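Local atomic coordinates of immunity protein 52 domain-containing protein (Burkholderia pseudomallei K96243, PDB entry 4RHO), a protein that is of unknown function but belongs to the immunity protein 52 family, and so may protect the bacterium against a partner toxin. Residues Ala24-Val29 with Leu40-Lys45; Val222-Ala227 with Val237-Arg242. All blocks are in the same frame, centred on the assembly; numbering follows the deposited sequence.

Contact 1: Ala24-Val29 with Leu40-Lys45; sequences AMFRDV and LSRESK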
loop_
_atom_site.group_PDB
_atom_site.type_symbol
_atom_site.label_atom_id
_atom_site.label_comp_id
_atom_site.label_asym_id
_atom_site.label_seq_id
_atom_site.Cartn_x
_atom_site.Cartn_y
_atom_site.Cartn_z
ATOM N N ALA A 24 0.506 -3.914 -2.092
ATOM C CA ALA A 24 0.736 -4.166 -3.511
ATOM C C ALA A 24 1.784 -5.267 -3.727
ATOM O O ALA A 24 2.748 -5.367 -2.968
ATOM C CB ALA A 24 1.173 -2.891 -4.201
HETATM N N MSE A 25 1.582 -6.101 -4.759
HETATM C CA MSE A 25 2.556 -7.119 -5.158
HETATM C C MSE A 25 3.048 -6.831 -6.562
HETATM O O MSE A 25 2.233 -6.629 -7.472
HETATM C CB MSE A 25 1.941 -8.520 -5.086
HETATM C CG MSE A 25 1.424 -8.887 -3.706
HETATM SE SE MSE A 25 0.439 -10.571 -3.707
HETATM C CE MSE A 25 1.901 -11.777 -3.931
ATOM N N PHE A 26 4.370 -6.746 -6.745
ATOM C CA PHE A 26 4.934 -6.429 -8.051
ATOM C C PHE A 26 6.157 -7.298 -8.347
ATOM O O PHE A 26 6.663 -7.980 -7.458
ATOM C CB PHE A 26 5.302 -4.927 -8.137
ATOM C CG PHE A 26 6.392 -4.480 -7.186
ATOM C CD1 PHE A 26 6.108 -4.217 -5.849
ATOM C CD2 PHE A 26 7.673 -4.205 -7.652
ATOM C CE1 PHE A 26 7.103 -3.769 -4.980
ATOM C CE2 PHE A 26 8.665 -3.741 -6.785
ATOM C CZ PHE A 26 8.373 -3.521 -5.455
ATOM N N ARG A 27 6.591 -7.319 -9.608
ATOM C CA ARG A 27 7.776 -8.063 -10.011
ATOM C C ARG A 27 8.691 -7.182 -10.831
ATOM O O ARG A 27 8.459 -6.990 -12.028
ATOM C CB ARG A 27 7.390 -9.328 -10.804
ATOM C CG ARG A 27 6.758 -10.412 -9.951
ATOM C CD ARG A 27 6.446 -11.647 -10.770
ATOM N NE ARG A 27 5.889 -12.717 -9.947
ATOM C CZ ARG A 27 6.625 -13.633 -9.326
ATOM N NH1 ARG A 27 7.952 -13.610 -9.430
ATOM N NH2 ARG A 27 6.046 -14.574 -8.594
ATOM N N ASP A 28 9.676 -6.566 -10.179
ATOM C CA ASP A 28 10.640 -5.715 -10.862
ATOM C C ASP A 28 12.005 -6.387 -10.870
ATOM O O ASP A 28 12.721 -6.346 -9.869
ATOM C CB ASP A 28 10.711 -4.328 -10.195
ATOM C CG ASP A 28 11.573 -3.327 -10.945
ATOM O OD1 ASP A 28 12.035 -3.658 -12.062
ATOM O OD2 ASP A 28 11.764 -2.214 -10.430
ATOM N N VAL A 29 12.361 -7.025 -11.997
ATOM C CA VAL A 29 13.598 -7.804 -12.114
ATOM C C VAL A 29 14.853 -6.886 -12.056
ATOM O O VAL A 29 15.963 -7.386 -11.902
ATOM C CB VAL A 29 13.606 -8.672 -13.407
ATOM C CG1 VAL A 29 12.468 -9.695 -13.387
ATOM C CG2 VAL A 29 13.531 -7.796 -14.661
ATOM N N LEU A 40 13.267 4.503 -1.847
ATOM C CA LEU A 40 12.852 5.759 -1.204
ATOM C C LEU A 40 12.277 6.766 -2.224
ATOM O O LEU A 40 11.374 7.529 -1.880
ATOM C CB LEU A 40 14.022 6.391 -0.446
ATOM C CG LEU A 40 14.367 5.737 0.888
ATOM C CD1 LEU A 40 15.624 6.328 1.468
ATOM C CD2 LEU A 40 13.215 5.872 1.876
ATOM N N SER A 41 12.792 6.761 -3.478
ATOM C CA SER A 41 12.274 7.668 -4.518
ATOM C C SER A 41 10.850 7.257 -4.939
ATOM O O SER A 41 10.003 8.123 -5.155
ATOM C CB SER A 41 13.201 7.692 -5.732
ATOM O OG SER A 41 13.217 6.440 -6.393
ATOM N N ARG A 42 10.574 5.923 -4.997
ATOM C CA ARG A 42 9.220 5.411 -5.291
ATOM C C ARG A 42 8.279 5.711 -4.141
ATOM O O ARG A 42 7.131 6.081 -4.365
ATOM C CB ARG A 42 9.252 3.900 -5.566
ATOM C CG ARG A 42 10.008 3.532 -6.815
ATOM C CD ARG A 42 9.861 2.074 -7.134
ATOM N NE ARG A 42 10.691 1.689 -8.270
ATOM C CZ ARG A 42 10.587 0.526 -8.900
ATOM N NH1 ARG A 42 9.644 -0.343 -8.551
ATOM N NH2 ARG A 42 11.390 0.242 -9.916
ATOM N N GLU A 43 8.777 5.580 -2.894
ATOM C CA GLU A 43 7.993 5.893 -1.701
ATOM C C GLU A 43 7.691 7.395 -1.631
ATOM O O GLU A 43 6.590 7.783 -1.234
ATOM C CB GLU A 43 8.732 5.432 -0.437
ATOM C CG GLU A 43 8.770 3.918 -0.286
ATOM C CD GLU A 43 9.495 3.413 0.945
ATOM O OE1 GLU A 43 10.283 4.186 1.535
ATOM O OE2 GLU A 43 9.321 2.222 1.285
ATOM N N SER A 44 8.632 8.233 -2.119
ATOM C CA SER A 44 8.459 9.691 -2.162
ATOM C C SER A 44 7.287 10.089 -3.076
ATOM O O SER A 44 6.635 11.110 -2.836
ATOM C CB SER A 44 9.740 10.363 -2.640
ATOM O OG SER A 44 9.624 11.771 -2.572
ATOM N N LYS A 45 7.050 9.305 -4.148
ATOM C CA LYS A 45 5.918 9.545 -5.054
ATOM C C LYS A 45 4.600 9.238 -4.344
ATOM O O LYS A 45 3.641 10.001 -4.461
ATOM C CB LYS A 45 6.052 8.685 -6.334
ATOM C CG LYS A 45 7.363 8.914 -7.110
ATOM C CD LYS A 45 7.403 10.292 -7.795
ATOM C CE LYS A 45 8.713 10.529 -8.520
ATOM N NZ LYS A 45 8.942 9.523 -9.595
#
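Arg42 reaches across from its helix to Asp28 and forms a salt bridge. Its NH2 donates to Asp28 OD2 at 2.5 Å, with an N-H...O angle of 146°. OD2 is met nearly along its C-O bond direction, while it lies 22° out of the guanidinium plane. Carboxylate and guanidinium planes are nearly parallel, 15° apart. NH1 of Arg42 is 3.4 Å from the same OD2, so the bond runs through NH2 and is not a two-pronged pairing. Asp28 OD1 is hydrogen-bonded to Ser30 OG, and NE of Arg42 makes a second salt bridge with Glu38, one turn earlier on the helix. The guanidinium thus has two acidic partners, Asp28 at NH2 and Glu38 at NE. The backbone of Asp28 is held as well: its N bonds to Asp133 OD2, and its O accepts from Lys129 NZ. The contact joins the end of strand 20-26, an inner strand of the antiparallel sheet, to helix 36-51. Their backbones stay well apart: the nearest CA atoms, of Asp28 and Arg42, are 12.5 Å from each other. The Arg42 side chain, extended from CG to NE, crosses most of this gap, and Asp28 meets it from the other side. Beside the bridge, Phe26 CE2 lies 4.0 Å from Arg42 NH1. The ring is inclined to the guanidinium, and it also meets Phe162.

Contact 2: Val222-Ala227 with Val237-Arg242; sequences VSVTDA and VAIANR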
loop_
_atom_site.group_PDB
_atom_site.type_symbol
_atom_site.label_atom_id
_atom_site.label_comp_id
_atom_site.label_asym_id
_atom_site.label_seq_id
_atom_site.Cartn_x
_atom_site.Cartn_y
_atom_site.Cartn_z
ATOM N N VAL A 222 -14.206 -0.711 -7.185
ATOM C CA VAL A 222 -14.643 -0.091 -5.933
ATOM C C VAL A 222 -15.982 -0.712 -5.468
ATOM O O VAL A 222 -16.932 -0.812 -6.255
ATOM C CB VAL A 222 -14.752 1.454 -6.068
ATOM C CG1 VAL A 222 -15.050 2.100 -4.719
ATOM C CG2 VAL A 222 -13.478 2.040 -6.674
ATOM N N SER A 223 -16.041 -1.140 -4.198
ATOM C CA SER A 223 -17.236 -1.770 -3.638
ATOM C C SER A 223 -18.172 -0.735 -3.020
ATOM O O SER A 223 -19.382 -0.918 -3.042
ATOM C CB SER A 223 -16.847 -2.809 -2.587
ATOM O OG SER A 223 -16.150 -2.205 -1.509
ATOM N N VAL A 224 -17.600 0.299 -2.363
ATOM C CA VAL A 224 -18.389 1.310 -1.650
ATOM C C VAL A 224 -17.923 2.719 -2.063
ATOM O O VAL A 224 -16.730 3.002 -2.041
ATOM C CB VAL A 224 -18.297 1.111 -0.102
ATOM C CG1 VAL A 224 -19.052 2.202 0.637
ATOM C CG2 VAL A 224 -18.811 -0.270 0.304
ATOM N N THR A 225 -18.871 3.584 -2.471
ATOM C CA THR A 225 -18.549 4.950 -2.911
ATOM C C THR A 225 -19.340 6.002 -2.104
ATOM O O THR A 225 -19.065 7.197 -2.224
ATOM C CB THR A 225 -18.833 5.108 -4.419
ATOM O OG1 THR A 225 -20.176 4.694 -4.687
ATOM C CG2 THR A 225 -17.866 4.318 -5.283
ATOM N N ASP A 226 -20.350 5.560 -1.312
ATOM C CA ASP A 226 -21.229 6.491 -0.588
ATOM C C ASP A 226 -20.647 6.870 0.786
ATOM O O ASP A 226 -21.040 7.891 1.361
ATOM C CB ASP A 226 -22.641 5.890 -0.417
ATOM C CG ASP A 226 -22.691 4.653 0.470
ATOM O OD1 ASP A 226 -21.957 3.689 0.181
ATOM O OD2 ASP A 226 -23.550 4.610 1.376
ATOM N N ALA A 227 -19.743 6.036 1.322
ATOM C CA ALA A 227 -19.154 6.268 2.642
ATOM C C ALA A 227 -17.808 5.542 2.771
ATOM O O ALA A 227 -17.497 4.675 1.956
ATOM C CB ALA A 227 -20.117 5.791 3.736
ATOM N N VAL A 237 -19.187 -5.363 3.671
ATOM C CA VAL A 237 -18.536 -6.666 3.531
ATOM C C VAL A 237 -19.295 -7.535 2.488
ATOM O O VAL A 237 -18.666 -8.140 1.621
ATOM C CB VAL A 237 -18.424 -7.393 4.909
ATOM C CG1 VAL A 237 -17.911 -8.824 4.739
ATOM C CG2 VAL A 237 -17.529 -6.608 5.872
ATOM N N ALA A 238 -20.646 -7.526 2.539
ATOM C CA ALA A 238 -21.474 -8.355 1.653
ATOM C C ALA A 238 -21.291 -7.977 0.165
ATOM O O ALA A 238 -21.254 -8.862 -0.684
ATOM C CB ALA A 238 -22.939 -8.236 2.043
ATOM N N ILE A 239 -21.180 -6.670 -0.144
ATOM C CA ILE A 239 -21.017 -6.239 -1.538
ATOM C C ILE A 239 -19.558 -6.526 -2.024
ATOM O O ILE A 239 -19.368 -6.993 -3.153
ATOM C CB ILE A 239 -21.421 -4.738 -1.744
ATOM C CG1 ILE A 239 -21.382 -4.346 -3.251
ATOM C CG2 ILE A 239 -20.560 -3.797 -0.897
ATOM C CD1 ILE A 239 -22.345 -5.199 -4.164
ATOM N N ALA A 240 -18.557 -6.342 -1.138
ATOM C CA ALA A 240 -17.175 -6.690 -1.469
ATOM C C ALA A 240 -17.045 -8.196 -1.692
ATOM O O ALA A 240 -16.380 -8.623 -2.636
ATOM C CB ALA A 240 -16.235 -6.237 -0.360
ATOM N N ASN A 241 -17.792 -9.005 -0.886
ATOM C CA ASN A 241 -17.827 -10.462 -1.032
ATOM C C ASN A 241 -18.477 -10.874 -2.373
ATOM O O ASN A 241 -17.944 -11.738 -3.072
ATOM C CB ASN A 241 -18.579 -11.107 0.145
ATOM C CG ASN A 241 -17.780 -11.152 1.435
ATOM O OD1 ASN A 241 -16.567 -10.892 1.465
ATOM N ND2 ASN A 241 -18.428 -11.525 2.509
ATOM N N ARG A 242 -19.610 -10.220 -2.744
ATOM C CA ARG A 242 -20.298 -10.485 -4.020
ATOM C C ARG A 242 -19.383 -10.193 -5.217
ATOM O O ARG A 242 -19.394 -10.942 -6.200
ATOM C CB ARG A 242 -21.578 -9.649 -4.124
ATOM C CG ARG A 242 -22.719 -10.152 -3.233
ATOM C CD ARG A 242 -23.858 -9.158 -3.199
ATOM N NE ARG A 242 -24.397 -8.905 -4.538
ATOM C CZ ARG A 242 -25.160 -7.862 -4.842
ATOM N NH1 ARG A 242 -25.435 -6.942 -3.924
ATOM N NH2 ARG A 242 -25.615 -7.704 -6.077
#
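The backbones come close at Ser223 and Ala240, whose CA atoms are 5.4 Å apart. The connection is a strand-loop-helix unit at one side of the antiparallel sheet: strand 215-222 ends, the chain turns through a loop, and helix 234-249 packs back against the start of that loop. The small residues Ser223 and Ala240 allow this approach. CB of Ser223 lies 4.1 Å from CB of Ala240 and about as far from its CA. OG of Ser223 is hydrogen-bonded to Gly187 O, so this polar atom is satisfied within a buried contact. Trp188, next to Gly187 in the chain, is tied to the loop in two ways, by backbone hydrogen bonding with Ser223 and by an indole NE1 bond to Val224 O. On the helix, Ile239 touches both loop residues. Its CG2 branch lies 3.8 Å from the carbonyl O of Ser223, a van der Waals contact, and CG1 is 4.0 Å from the same oxygen. Phe229 and Ile243 add contacts to Ser223, while Tyr174 touches Ala240. Val224 joins at the side through a single methyl. With its CG1 anti to the backbone N (chi1 177°), the other branch is left to meet the helix, and CG2 of Val224 lies 4.1 Å from CG2 of Ile239.

Contact 1 and contact 2 lie on opposite sides of the chain's centre. Their centres are 27 Å apart, and their nearest atoms are about 16 Å from each other, so they do not touch. Along the chain they come in series: 24-29 with 40-45 closes near the N-terminal end before 222-227 with 237-242 opens near the C-terminal end. The antiparallel sheet links them. Strand 20-26 lies inside it, and strand 215-222 is next to the edge strand 206-212, with strands 166-171 and 189-192 between the two. In each case a helix meets the chain at or just after a strand end, by a long arginine in contact 1 and by close backbone packing in contact 2.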